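Pyruvate kinase (Toxoplasma gondii, PDB 3GG8) probably catalyses the last step of glycolysis, moving the phosphate of phosphoenolpyruvate onto ADP to give pyruvate and ATP, as pyruvate kinases do. Local coordinates at residues C[56-61]-C[92-97]; C[410-415]-C[480-485]. One frame throughout, in Å; residues are numbered along the deposited sequence.

Contact 1. Residues C[56-61]-C[92-97]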
# COMPACT_ATOMS: atom_id res chain seq x y z
N LYS C 56 32.23 -1.73 35.88
CA LYS C 56 30.80 -1.67 36.24
C LYS C 56 29.97 -0.95 35.18
O LYS C 56 28.81 -1.25 34.99
CB LYS C 56 30.62 -0.98 37.59
CG LYS C 56 31.03 -1.83 38.77
CD LYS C 56 30.87 -1.10 40.09
CE LYS C 56 31.44 -1.93 41.21
NZ LYS C 56 31.19 -1.30 42.53
N MET C 57 30.60 -0.00 34.49
CA MET C 57 29.94 0.73 33.42
C MET C 57 29.82 -0.09 32.16
O MET C 57 28.82 0.01 31.46
CB MET C 57 30.65 2.05 33.16
CG MET C 57 30.29 3.08 34.20
SD MET C 57 31.37 4.49 34.19
CE MET C 57 30.87 5.33 32.70
N ILE C 58 30.82 -0.92 31.86
CA ILE C 58 30.70 -1.87 30.77
C ILE C 58 29.49 -2.78 31.00
O ILE C 58 28.66 -2.94 30.10
CB ILE C 58 31.96 -2.73 30.59
CG1 ILE C 58 33.16 -1.88 30.16
CG2 ILE C 58 31.68 -3.88 29.59
CD1 ILE C 58 34.48 -2.61 30.23
N ASP C 59 29.40 -3.38 32.20
CA ASP C 59 28.30 -4.31 32.52
C ASP C 59 26.96 -3.60 32.40
O ASP C 59 25.97 -4.20 32.03
CB ASP C 59 28.43 -4.93 33.92
CG ASP C 59 29.68 -5.77 34.09
OD1 ASP C 59 30.24 -6.23 33.07
OD2 ASP C 59 30.10 -5.98 35.26
N ALA C 60 26.96 -2.30 32.68
CA ALA C 60 25.74 -1.50 32.69
C ALA C 60 25.22 -1.12 31.30
O ALA C 60 24.05 -0.77 31.15
CB ALA C 60 25.95 -0.26 33.54
N GLY C 61 26.10 -1.18 30.30
CA GLY C 61 25.74 -0.80 28.93
C GLY C 61 26.66 0.15 28.17
O GLY C 61 26.35 0.53 27.05
N PRO C 92 37.05 -9.30 28.44
CA PRO C 92 37.71 -9.55 27.15
C PRO C 92 36.73 -9.58 25.97
O PRO C 92 37.16 -9.56 24.82
CB PRO C 92 38.36 -10.92 27.34
CG PRO C 92 38.24 -11.24 28.79
CD PRO C 92 37.05 -10.50 29.28
N GLU C 93 35.43 -9.62 26.26
CA GLU C 93 34.44 -9.66 25.18
C GLU C 93 33.97 -8.29 24.74
O GLU C 93 33.41 -8.16 23.65
CB GLU C 93 33.27 -10.57 25.53
CG GLU C 93 33.62 -12.04 25.33
CD GLU C 93 32.59 -12.99 25.89
OE1 GLU C 93 31.45 -12.54 26.17
OE2 GLU C 93 32.92 -14.18 26.04
N ALA C 94 34.21 -7.28 25.58
CA ALA C 94 33.81 -5.90 25.29
C ALA C 94 34.86 -5.22 24.41
O ALA C 94 36.07 -5.31 24.68
CB ALA C 94 33.59 -5.13 26.56
N ARG C 95 34.40 -4.56 23.35
CA ARG C 95 35.28 -3.89 22.40
C ARG C 95 34.89 -2.43 22.31
O ARG C 95 34.48 -1.94 21.25
CB ARG C 95 35.23 -4.56 21.04
CG ARG C 95 35.69 -5.99 21.06
CD ARG C 95 37.16 -6.09 21.47
NE ARG C 95 37.68 -7.44 21.36
CZ ARG C 95 37.98 -8.02 20.20
NH1 ARG C 95 37.79 -7.35 19.06
NH2 ARG C 95 38.45 -9.26 20.17
N LEU C 96 35.00 -1.75 23.45
CA LEU C 96 34.65 -0.36 23.61
C LEU C 96 35.37 0.50 22.59
O LEU C 96 36.58 0.33 22.36
CB LEU C 96 35.06 0.11 25.01
CG LEU C 96 34.35 -0.47 26.23
CD1 LEU C 96 35.11 -0.10 27.49
CD2 LEU C 96 32.92 0.06 26.29
N ALA C 97 34.65 1.42 21.96
CA ALA C 97 35.31 2.37 21.06
C ALA C 97 35.70 3.60 21.86
O ALA C 97 35.09 3.91 22.89
CB ALA C 97 34.40 2.75 19.90
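I58, on the last turn of helix 51-60, carries this contact alone for its segment, meeting A94 and L96 with its two branches. One residue before it, M57 points to another side of the helix and lies on V360 of helix 356-371 and on M62, while I58 faces the connection that leads from helix 74-90 into strand 97-101. The branched side chain suits a place between two neighbours. CG2, anti to the backbone N, reaches the methyl of A94, with 3.8 Å between I58 CG2 and A94 CB; CG1 stands anti to the carbonyl carbon (chi1 -66°), and I58 CG1 lies 3.8 Å from L96 CD1. I58 CD1 is equally close to that methyl, so L96 CD1 sits beside the outer part of the isoleucine, the two side chains crossing obliquely. These elements belong to the beta/alpha barrel: helix 51-60 joins strand 39-43 to strand 62-68, whose next neighbour is strand 97-101. Buried L96 suits an apolar residue, and its length lets it reach I58 as well as M62 and C65 of strand 62-68. A94 presents a single methyl where the CA atoms are nearest, 7.5 Å from I58 CA to A94 CA. D59, turned outward, makes a salt bridge with R91. At G61 a Schellman motif ends the helix; at its backbone angles (phi 131°) a side chain would be jammed against A60 O, which accounts for the glycine.

Contact 2. Residues C[410-415]-C[480-485]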
# COMPACT_ATOMS: atom_id res chain seq x y z
N ALA C 410 13.33 -15.75 12.26
CA ALA C 410 14.72 -16.02 12.61
C ALA C 410 15.08 -15.42 13.97
O ALA C 410 14.59 -14.34 14.33
CB ALA C 410 15.66 -15.50 11.54
N ALA C 411 15.92 -16.11 14.71
CA ALA C 411 16.31 -15.69 16.05
C ALA C 411 17.33 -14.56 15.97
O ALA C 411 17.30 -13.62 16.78
CB ALA C 411 16.85 -16.86 16.84
N ILE C 412 18.24 -14.64 15.00
CA ILE C 412 19.22 -13.57 14.79
C ILE C 412 19.62 -13.41 13.33
O ILE C 412 19.38 -14.29 12.51
CB ILE C 412 20.52 -13.75 15.65
CG1 ILE C 412 21.21 -15.08 15.35
CG2 ILE C 412 20.23 -13.59 17.17
CD1 ILE C 412 22.41 -15.33 16.25
N ILE C 413 20.21 -12.25 13.03
CA ILE C 413 20.81 -11.98 11.73
C ILE C 413 22.33 -11.92 11.92
O ILE C 413 22.84 -11.25 12.80
CB ILE C 413 20.25 -10.67 11.09
CG1 ILE C 413 18.72 -10.76 10.90
CG2 ILE C 413 20.92 -10.38 9.74
CD1 ILE C 413 18.05 -9.45 10.42
N LEU C 414 23.05 -12.68 11.11
CA LEU C 414 24.50 -12.63 11.16
C LEU C 414 24.94 -11.73 10.01
O LEU C 414 24.56 -11.95 8.85
CB LEU C 414 25.10 -14.02 11.03
CG LEU C 414 24.62 -15.13 11.99
CD1 LEU C 414 25.37 -16.43 11.74
CD2 LEU C 414 24.77 -14.70 13.44
N ALA C 415 25.72 -10.71 10.35
CA ALA C 415 26.29 -9.80 9.35
C ALA C 415 27.78 -10.04 9.29
O ALA C 415 28.51 -9.61 10.18
CB ALA C 415 25.99 -8.35 9.70
N GLU C 480 23.37 -19.69 25.05
CA GLU C 480 21.91 -19.73 25.18
C GLU C 480 21.17 -18.55 24.54
O GLU C 480 20.11 -18.15 24.99
CB GLU C 480 21.49 -19.93 26.65
CG GLU C 480 21.62 -21.38 27.12
CD GLU C 480 21.46 -21.55 28.62
OE1 GLU C 480 21.45 -20.53 29.35
OE2 GLU C 480 21.36 -22.71 29.08
N LEU C 481 21.76 -18.02 23.46
CA LEU C 481 21.16 -16.95 22.66
C LEU C 481 20.21 -17.51 21.61
O LEU C 481 19.18 -16.90 21.29
CB LEU C 481 22.25 -16.15 21.95
CG LEU C 481 23.01 -14.99 22.60
CD1 LEU C 481 23.37 -15.21 24.08
CD2 LEU C 481 24.26 -14.66 21.77
N VAL C 482 20.59 -18.65 21.02
CA VAL C 482 19.72 -19.35 20.07
C VAL C 482 19.54 -20.78 20.55
O VAL C 482 20.40 -21.32 21.25
CB VAL C 482 20.26 -19.29 18.61
CG1 VAL C 482 20.31 -17.84 18.12
CG2 VAL C 482 21.64 -19.98 18.46
N THR C 483 18.42 -21.40 20.18
CA THR C 483 18.16 -22.79 20.54
C THR C 483 18.03 -23.67 19.29
O THR C 483 17.66 -23.19 18.22
CB THR C 483 16.90 -22.96 21.43
OG1 THR C 483 15.72 -22.59 20.70
CG2 THR C 483 17.00 -22.10 22.69
N GLU C 484 18.37 -24.95 19.45
CA GLU C 484 18.22 -25.99 18.44
C GLU C 484 16.91 -25.82 17.67
O GLU C 484 15.83 -25.76 18.27
CB GLU C 484 18.25 -27.35 19.15
CG GLU C 484 18.76 -28.54 18.34
CD GLU C 484 17.66 -29.35 17.67
OE1 GLU C 484 17.04 -28.85 16.70
OE2 GLU C 484 17.42 -30.51 18.10
N GLY C 485 16.99 -25.72 16.34
CA GLY C 485 15.79 -25.69 15.49
C GLY C 485 15.35 -24.32 14.99
O GLY C 485 14.55 -24.23 14.06
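V482 points one methyl, CG1, at both A411 and I412, and the whole contact between 410-415 and 480-485 turns on that atom. Against I412 the two branched side chains cross at about a right angle: the far end of the isoleucine comes up to the valine methyl, with I412 CD1 3.8 Å from V482 CG1 and I412 CG1 following at 4.0 Å. The isoleucine holds CG1 between its backbone N and carbonyl carbon (chi1 59°), an unusual setting for this residue that carries CD1 toward the valine. A411 meets the same methyl with its own, A411 CB lying 3.8 Å from V482 CG1. A short side chain fits here because the CA atoms are nearest at this point, 6.4 Å from A411 CA to V482 CA.

The setting is the alpha/beta domain, where strand 412-416 is the middle one of a five-stranded mixed sheet and runs parallel to strand 487-494. Backbone hydrogen bonds pair A411 with S487, and I412 and L414 with V489, joining this part of the chain to that neighbour. The 480-485 loop leads out of helix 465-478 into the same neighbouring strand, so V482 closes over A411 and I412, where the chain runs into strand 412-416, just before its own chain enters the sheet. After it, from T483 on, the loop is exposed, with the backbone N of T483 hydrogen-bonded to the carboxylate of E486. Valine, apolar and branched at CB, suits the buried spot at V482: beyond A411 and I412 it touches A476 and K477 of the helix it follows, and V510 near the C-terminus.

Overall arrangement
Contacts 1 and 2 belong to different domains, the barrel and the alpha/beta domain, and share no helix or strand; their centres are 22 Å apart and their nearest atoms about 9 Å. Both are wholly apolar, and each buries 125 Å² between its segments. In each, a loop approaching a parallel strand meets an earlier element, but in contact 1 that element is a barrel helix and in contact 2 residues leading into a sheet strand. Contact 1 is only partly buried, one isoleucine spreading over two partners; contact 2, though farther from the chain's centre, is more enclosed, with one valine serving two. E93, in the 92-97 segment, forms a salt bridge to R479, just before the 480-485 segment, linking the two domains.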